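Local coordinates for protein alpha-1,3-glucanase (Paenibacillus glycanilyticus, PDB 6K0P) that hydrolyses alpha-1,3-glucan as a member of glycoside hydrolase family 87, its catalytic domain captured here with the disaccharide nigerose bound, at residues A[312-318]-A[336-342]; A[344-350]-A[375-381]. The protein carries 1 engineered substitution. All coordinates share one frame; numbering follows the deposited sequence.

Contact 1. Residues A[312-318]-A[336-342]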
loop_
_atom_site.group_PDB
_atom_site.type_symbol
_atom_site.label_atom_id
_atom_site.label_comp_id
_atom_site.label_asym_id
_atom_site.label_seq_id
_atom_site.Cartn_x
_atom_site.Cartn_y
_atom_site.Cartn_z
ATOM N N GLY A 312 -8.140 -7.685 10.262
ATOM C CA GLY A 312 -9.381 -7.904 10.982
ATOM C C GLY A 312 -9.934 -9.294 10.744
ATOM O O GLY A 312 -9.794 -9.867 9.668
ATOM N N VAL A 313 -10.552 -9.845 11.790
ATOM C CA VAL A 313 -11.200 -11.153 11.750
ATOM C C VAL A 313 -12.562 -10.978 12.409
ATOM O O VAL A 313 -12.645 -10.826 13.633
ATOM C CB VAL A 313 -10.378 -12.225 12.479
ATOM C CG1 VAL A 313 -11.063 -13.573 12.357
ATOM C CG2 VAL A 313 -8.949 -12.277 11.928
ATOM N N ASN A 314 -13.626 -10.993 11.605
ATOM C CA ASN A 314 -14.975 -10.704 12.094
ATOM C C ASN A 314 -15.007 -9.405 12.899
ATOM O O ASN A 314 -15.614 -9.313 13.970
ATOM C CB ASN A 314 -15.566 -11.880 12.876
ATOM C CG ASN A 314 -17.070 -11.787 12.998
ATOM O OD1 ASN A 314 -17.721 -11.107 12.208
ATOM N ND2 ASN A 314 -17.629 -12.452 14.002
ATOM N N SER A 315 -14.341 -8.387 12.361
ATOM C CA SER A 315 -14.209 -7.083 12.993
ATOM C C SER A 315 -15.109 -6.111 12.252
ATOM O O SER A 315 -14.967 -5.946 11.036
ATOM C CB SER A 315 -12.753 -6.618 12.924
ATOM O OG SER A 315 -11.909 -7.582 13.532
ATOM N N SER A 316 -16.015 -5.459 12.978
ATOM C CA SER A 316 -17.073 -4.688 12.346
ATOM C C SER A 316 -17.234 -3.311 12.968
ATOM O O SER A 316 -16.898 -3.089 14.139
ATOM C CB SER A 316 -18.404 -5.455 12.399
ATOM O OG SER A 316 -18.296 -6.620 11.597
ATOM N N TYR A 317 -17.749 -2.383 12.159
ATOM C CA TYR A 317 -18.101 -1.038 12.621
ATOM C C TYR A 317 -16.879 -0.254 13.085
ATOM O O TYR A 317 -16.981 0.624 13.948
ATOM C CB TYR A 317 -19.182 -1.053 13.712
ATOM C CG TYR A 317 -20.444 -1.770 13.309
ATOM C CD1 TYR A 317 -21.401 -1.132 12.536
ATOM C CD2 TYR A 317 -20.672 -3.090 13.693
ATOM C CE1 TYR A 317 -22.563 -1.783 12.165
ATOM C CE2 TYR A 317 -21.829 -3.753 13.316
ATOM C CZ TYR A 317 -22.762 -3.089 12.555
ATOM O OH TYR A 317 -23.916 -3.744 12.185
ATOM N N ASN A 318 -15.715 -0.560 12.529
ATOM C CA ASN A 318 -14.485 0.135 12.881
ATOM C C ASN A 318 -14.178 1.218 11.860
ATOM O O ASN A 318 -14.683 1.210 10.734
ATOM C CB ASN A 318 -13.321 -0.853 12.972
ATOM C CG ASN A 318 -13.609 -1.971 13.939
ATOM O OD1 ASN A 318 -13.698 -1.742 15.147
ATOM N ND2 ASN A 318 -13.795 -3.179 13.421
ATOM N N THR A 336 -11.168 -9.480 7.253
ATOM C CA THR A 336 -11.483 -10.836 6.824
ATOM C C THR A 336 -12.632 -11.427 7.631
ATOM O O THR A 336 -13.025 -10.918 8.688
ATOM C CB THR A 336 -10.270 -11.777 6.936
ATOM O OG1 THR A 336 -10.123 -12.206 8.302
ATOM C CG2 THR A 336 -8.991 -11.091 6.485
ATOM N N ASN A 337 -13.166 -12.529 7.105
ATOM C CA ASN A 337 -13.927 -13.504 7.894
ATOM C C ASN A 337 -15.091 -12.870 8.654
ATOM O O ASN A 337 -15.211 -13.017 9.873
ATOM C CB ASN A 337 -13.005 -14.274 8.845
ATOM C CG ASN A 337 -11.947 -15.072 8.112
ATOM O OD1 ASN A 337 -11.748 -14.906 6.905
ATOM N ND2 ASN A 337 -11.259 -15.949 8.839
ATOM N N GLY A 338 -15.965 -12.178 7.924
ATOM C CA GLY A 338 -17.162 -11.603 8.493
ATOM C C GLY A 338 -17.092 -10.113 8.740
ATOM O O GLY A 338 -18.126 -9.502 9.036
ATOM N N SER A 339 -15.913 -9.510 8.617
ATOM C CA SER A 339 -15.753 -8.088 8.894
ATOM C C SER A 339 -16.683 -7.247 8.037
ATOM O O SER A 339 -16.605 -7.281 6.799
ATOM C CB SER A 339 -14.299 -7.684 8.657
ATOM O OG SER A 339 -13.428 -8.409 9.512
ATOM N N SER A 340 -17.536 -6.453 8.690
ATOM C CA SER A 340 -18.611 -5.746 8.010
ATOM C C SER A 340 -18.760 -4.324 8.530
ATOM O O SER A 340 -18.403 -4.013 9.671
ATOM C CB SER A 340 -19.933 -6.501 8.187
ATOM O OG SER A 340 -19.851 -7.774 7.570
ATOM N N TYR A 341 -19.299 -3.456 7.672
ATOM C CA TYR A 341 -19.682 -2.098 8.060
ATOM C C TYR A 341 -18.500 -1.280 8.572
ATOM O O TYR A 341 -18.663 -0.395 9.420
ATOM C CB TYR A 341 -20.852 -2.088 9.054
ATOM C CG TYR A 341 -22.037 -2.860 8.526
ATOM C CD1 TYR A 341 -22.777 -2.368 7.458
ATOM C CD2 TYR A 341 -22.393 -4.088 9.069
ATOM C CE1 TYR A 341 -23.849 -3.073 6.952
ATOM C CE2 TYR A 341 -23.471 -4.802 8.569
ATOM C CZ TYR A 341 -24.184 -4.284 7.513
ATOM O OH TYR A 341 -25.258 -4.986 7.009
ATOM N N ASN A 342 -17.307 -1.560 8.056
ATOM C CA ASN A 342 -16.128 -0.790 8.422
ATOM C C ASN A 342 -15.955 0.399 7.493
ATOM O O ASN A 342 -16.348 0.371 6.319
ATOM C CB ASN A 342 -14.879 -1.665 8.381
ATOM C CG ASN A 342 -14.934 -2.786 9.394
ATOM O OD1 ASN A 342 -14.764 -2.558 10.595
ATOM N ND2 ASN A 342 -15.195 -3.997 8.926
HETATM O O HOH W 1 -20.094 -10.686 10.861
HETATM O O HOH W 2 -17.730 2.153 10.889
#

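Contact 2. Residues A[344-350]-A[375-381]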
loop_
_atom_site.group_PDB
_atom_site.type_symbol
_atom_site.label_atom_id
_atom_site.label_comp_id
_atom_site.label_asym_id
_atom_site.label_seq_id
_atom_site.Cartn_x
_atom_site.Cartn_y
_atom_site.Cartn_z
ATOM N N ILE A 344 -12.979 2.480 6.009
ATOM C CA ILE A 344 -11.549 2.588 5.732
ATOM C C ILE A 344 -11.401 3.784 4.802
ATOM O O ILE A 344 -11.553 3.654 3.583
ATOM C CB ILE A 344 -11.006 1.295 5.094
ATOM C CG1 ILE A 344 -11.433 0.069 5.911
ATOM C CG2 ILE A 344 -9.484 1.355 4.929
ATOM C CD1 ILE A 344 -10.987 0.086 7.344
ATOM N N ASP A 345 -11.134 4.961 5.368
ATOM C CA ASP A 345 -11.287 6.220 4.652
ATOM C C ASP A 345 -10.032 7.071 4.751
ATOM O O ASP A 345 -9.503 7.289 5.846
ATOM C CB ASP A 345 -12.456 7.014 5.236
ATOM C CG ASP A 345 -12.658 8.333 4.542
ATOM O OD1 ASP A 345 -12.667 8.348 3.294
ATOM O OD2 ASP A 345 -12.823 9.356 5.238
ATOM N N ASN A 346 -9.569 7.574 3.611
ATOM C CA ASN A 346 -8.545 8.612 3.591
ATOM C C ASN A 346 -7.234 8.134 4.203
ATOM O O ASN A 346 -6.632 8.808 5.037
ATOM C CB ASN A 346 -9.024 9.920 4.231
ATOM C CG ASN A 346 -8.348 11.122 3.620
ATOM O OD1 ASN A 346 -8.482 11.368 2.420
ATOM N ND2 ASN A 346 -7.593 11.867 4.426
ATOM N N ASN A 347 -6.789 6.962 3.759
ATOM C CA ASN A 347 -5.528 6.383 4.189
ATOM C C ASN A 347 -4.574 6.305 3.007
ATOM O O ASN A 347 -4.989 6.087 1.864
ATOM C CB ASN A 347 -5.743 4.986 4.754
ATOM C CG ASN A 347 -6.696 4.985 5.933
ATOM O OD1 ASN A 347 -6.352 5.452 7.013
ATOM N ND2 ASN A 347 -7.902 4.467 5.731
ATOM N N TYR A 348 -3.292 6.477 3.305
ATOM C CA TYR A 348 -2.226 6.463 2.312
ATOM C C TYR A 348 -1.293 5.311 2.638
ATOM O O TYR A 348 -0.825 5.195 3.778
ATOM C CB TYR A 348 -1.436 7.783 2.366
ATOM C CG TYR A 348 -0.199 7.800 1.492
ATOM C CD1 TYR A 348 1.025 7.330 1.966
ATOM C CD2 TYR A 348 -0.245 8.311 0.202
ATOM C CE1 TYR A 348 2.156 7.334 1.170
ATOM C CE2 TYR A 348 0.883 8.325 -0.604
ATOM C CZ TYR A 348 2.082 7.839 -0.111
ATOM O OH TYR A 348 3.214 7.847 -0.908
ATOM N N ALA A 349 -1.017 4.468 1.641
ATOM C CA ALA A 349 -0.077 3.368 1.790
ATOM C C ALA A 349 0.986 3.470 0.709
ATOM O O ALA A 349 0.671 3.715 -0.458
ATOM C CB ALA A 349 -0.774 2.008 1.669
ATOM N N ARG A 350 2.243 3.283 1.107
ATOM C CA ARG A 350 3.339 3.184 0.147
ATOM C C ARG A 350 4.290 2.099 0.627
ATOM O O ARG A 350 4.687 2.091 1.796
ATOM C CB ARG A 350 4.101 4.510 0.008
ATOM C CG ARG A 350 5.235 4.424 -1.020
ATOM C CD ARG A 350 5.928 5.762 -1.201
ATOM N NE ARG A 350 6.792 6.144 -0.076
ATOM C CZ ARG A 350 6.734 7.316 0.560
ATOM N NH1 ARG A 350 5.833 8.240 0.216
ATOM N NH2 ARG A 350 7.595 7.581 1.532
ATOM N N TYR A 375 -14.423 1.422 1.495
ATOM C CA TYR A 375 -12.993 1.686 1.337
ATOM C C TYR A 375 -12.938 2.903 0.418
ATOM O O TYR A 375 -13.130 2.781 -0.795
ATOM C CB TYR A 375 -12.318 0.482 0.683
ATOM C CG TYR A 375 -12.014 -0.715 1.579
ATOM C CD1 TYR A 375 -13.000 -1.322 2.361
ATOM C CD2 TYR A 375 -10.744 -1.278 1.597
ATOM C CE1 TYR A 375 -12.708 -2.430 3.158
ATOM C CE2 TYR A 375 -10.455 -2.390 2.381
ATOM C CZ TYR A 375 -11.434 -2.959 3.163
ATOM O OH TYR A 375 -11.140 -4.055 3.945
ATOM N N THR A 376 -12.707 4.083 0.989
ATOM C CA THR A 376 -12.906 5.338 0.271
ATOM C C THR A 376 -11.687 6.237 0.403
ATOM O O THR A 376 -11.035 6.268 1.453
ATOM C CB THR A 376 -14.144 6.093 0.781
ATOM O OG1 THR A 376 -14.022 6.326 2.193
ATOM C CG2 THR A 376 -15.418 5.284 0.522
ATOM N N ASN A 377 -11.386 6.975 -0.667
ATOM C CA ASN A 377 -10.321 7.975 -0.642
ATOM C C ASN A 377 -9.002 7.340 -0.203
ATOM O O ASN A 377 -8.361 7.767 0.755
ATOM C CB ASN A 377 -10.700 9.165 0.252
ATOM C CG ASN A 377 -12.064 9.744 -0.089
ATOM O OD1 ASN A 377 -12.322 10.101 -1.237
ATOM N ND2 ASN A 377 -12.942 9.828 0.902
ATOM N N LEU A 378 -8.604 6.297 -0.925
ATOM C CA LEU A 378 -7.437 5.509 -0.551
ATOM C C LEU A 378 -6.355 5.630 -1.612
ATOM O O LEU A 378 -6.645 5.607 -2.817
ATOM C CB LEU A 378 -7.805 4.034 -0.381
ATOM C CG LEU A 378 -8.871 3.692 0.663
ATOM C CD1 LEU A 378 -9.050 2.174 0.748
ATOM C CD2 LEU A 378 -8.500 4.257 2.037
ATOM N N THR A 379 -5.107 5.745 -1.166
ATOM C CA THR A 379 -3.955 5.739 -2.054
ATOM C C THR A 379 -3.052 4.581 -1.667
ATOM O O THR A 379 -2.776 4.374 -0.481
ATOM C CB THR A 379 -3.198 7.060 -1.942
ATOM O OG1 THR A 379 -4.016 8.105 -2.484
ATOM C CG2 THR A 379 -1.860 6.995 -2.684
ATOM N N ALA A 380 -2.610 3.813 -2.664
ATOM C CA ALA A 380 -1.676 2.712 -2.437
ATOM C C ALA A 380 -0.679 2.690 -3.585
ATOM O O ALA A 380 -1.060 2.437 -4.730
ATOM C CB ALA A 380 -2.416 1.379 -2.321
ATOM N N THR A 381 0.592 2.957 -3.287
ATOM C CA THR A 381 1.612 3.066 -4.324
ATOM C C THR A 381 2.832 2.247 -3.924
ATOM O O THR A 381 3.001 1.881 -2.761
ATOM C CB THR A 381 2.051 4.514 -4.534
ATOM O OG1 THR A 381 2.610 5.016 -3.314
ATOM C CG2 THR A 381 0.863 5.386 -4.952
HETATM O O HOH W 3 2.971 7.857 -3.511
#

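Contact 1. Residues A[312-318]-A[336-342]
Asn-342 ties together both ends of 315-318. Its ND2 donates to Ser-315 O at 2.9 Å, with the acceptor almost in the amide plane. Its OD1 receives two donors from Asn-318: the backbone N at 2.9 Å, tilted from the carbonyl plane, and ND2 at 3.1 Å, lying in it. The two carboxamides run side by side with planes only 12° apart, a hydrogen-bonded row of asparagines of the kind familiar at the bends of parallel beta-helices. An aspartate in place of Asn-342 would probably leave Ser-315 O without its donor and set a carboxylate against that carbonyl. Farther back, Thr-336 grips Gly-312 O twice: OG1, turned between its own N and carbonyl carbon (chi1 80°), reaches it at 2.7 Å in the carbonyl plane, while the backbone N comes from above. Ser-339 OG works as a relay, accepting Ser-315 N at 3.0 Å and donating to Thr-336 O, which also takes Asn-314 N and Ser-339 N. Between these groups, Ser-340 N gives its hydrogen to Ser-316 OG and Ser-340 O takes that of Tyr-317 N. Outermost, the two tyrosines point the same way, near parallel but slid apart (centroids of the Tyr-317 and Tyr-341 rings 5.3 Å), and it is Tyr-341 CB that sits over the Tyr-317 face. Asn-373 carries the asparagine row into the next coil by bonding Asn-342, while on the preceding coil Met-293 O and Val-296 N hold Asn-318, as the chain leaves strands 308-313 and 333-336 for strands 319-326 and 343-350.

Contact 2. Residues A[344-350]-A[375-381]
Asp-345 reaches across to Thr-376 and Asn-377, and its side chain can be traced outward. Asp-345 CB lies 3.5 Å from Thr-376 OG1. With CG anti to the backbone N (chi1 180°), the carboxylate is carried on toward the neighbouring strand; Asp-345 CG also faces Thr-376 OG1 (3.4 Å), and Asp-345 OD1 takes two donors there: Thr-376 OG1, at 2.7 Å and above the carboxylate plane, and Asn-377 ND2, at 2.8 Å and on the syn lone pair. The Asn-377 amide stands steeply to the carboxylate, and its OD1 is bonded to Asn-401 one coil on. The two segments belong to successive coils of the right-handed parallel beta-helix expected of this pectate-lyase-like clan. Both chains bend together, Asn-346 and Asn-377 each adopting left-handed helical backbone angles, and parallel-strand hydrogen bonds such as Thr-376 N to Ile-344 O and Thr-379 N to Asn-347 O run on both sides of the bend. Ile-344 CG1 rests over one face of the Tyr-375 ring, 4.0 Å from its centroid, and Leu-378 CD2 approaches Ile-344 CG2 at 4.2 Å. Beyond the bend, Thr-379 CG2 meets Tyr-348 CD2 at 3.6 Å, a water joins Tyr-348 OH to Thr-381 OG1, and Arg-350 forms salt bridges with Asp-138 and Glu-171.

Overall arrangement
Contacts 1 and 2 show how a beta-helix repeats one kind of pairing at different points of its coil. They follow one another along the chain: 336-342 ends contact 1 and, after Val-343 alone, 344-350 begins contact 2, so the same coil pairs first with the one before and then with the one after. Their centres lie about 17 Å apart. Contact 1 lies nearer to bound sugar, the Asn-337 side chain about 4 Å from a bound glucose, whereas the Arg-350 side chain in contact 2 is about 12 Å from one. That arginine instead lies about 9 Å from the calcium ion bound at Glu-23, Glu-25, Ser-50, Ser-53 and Asp-168.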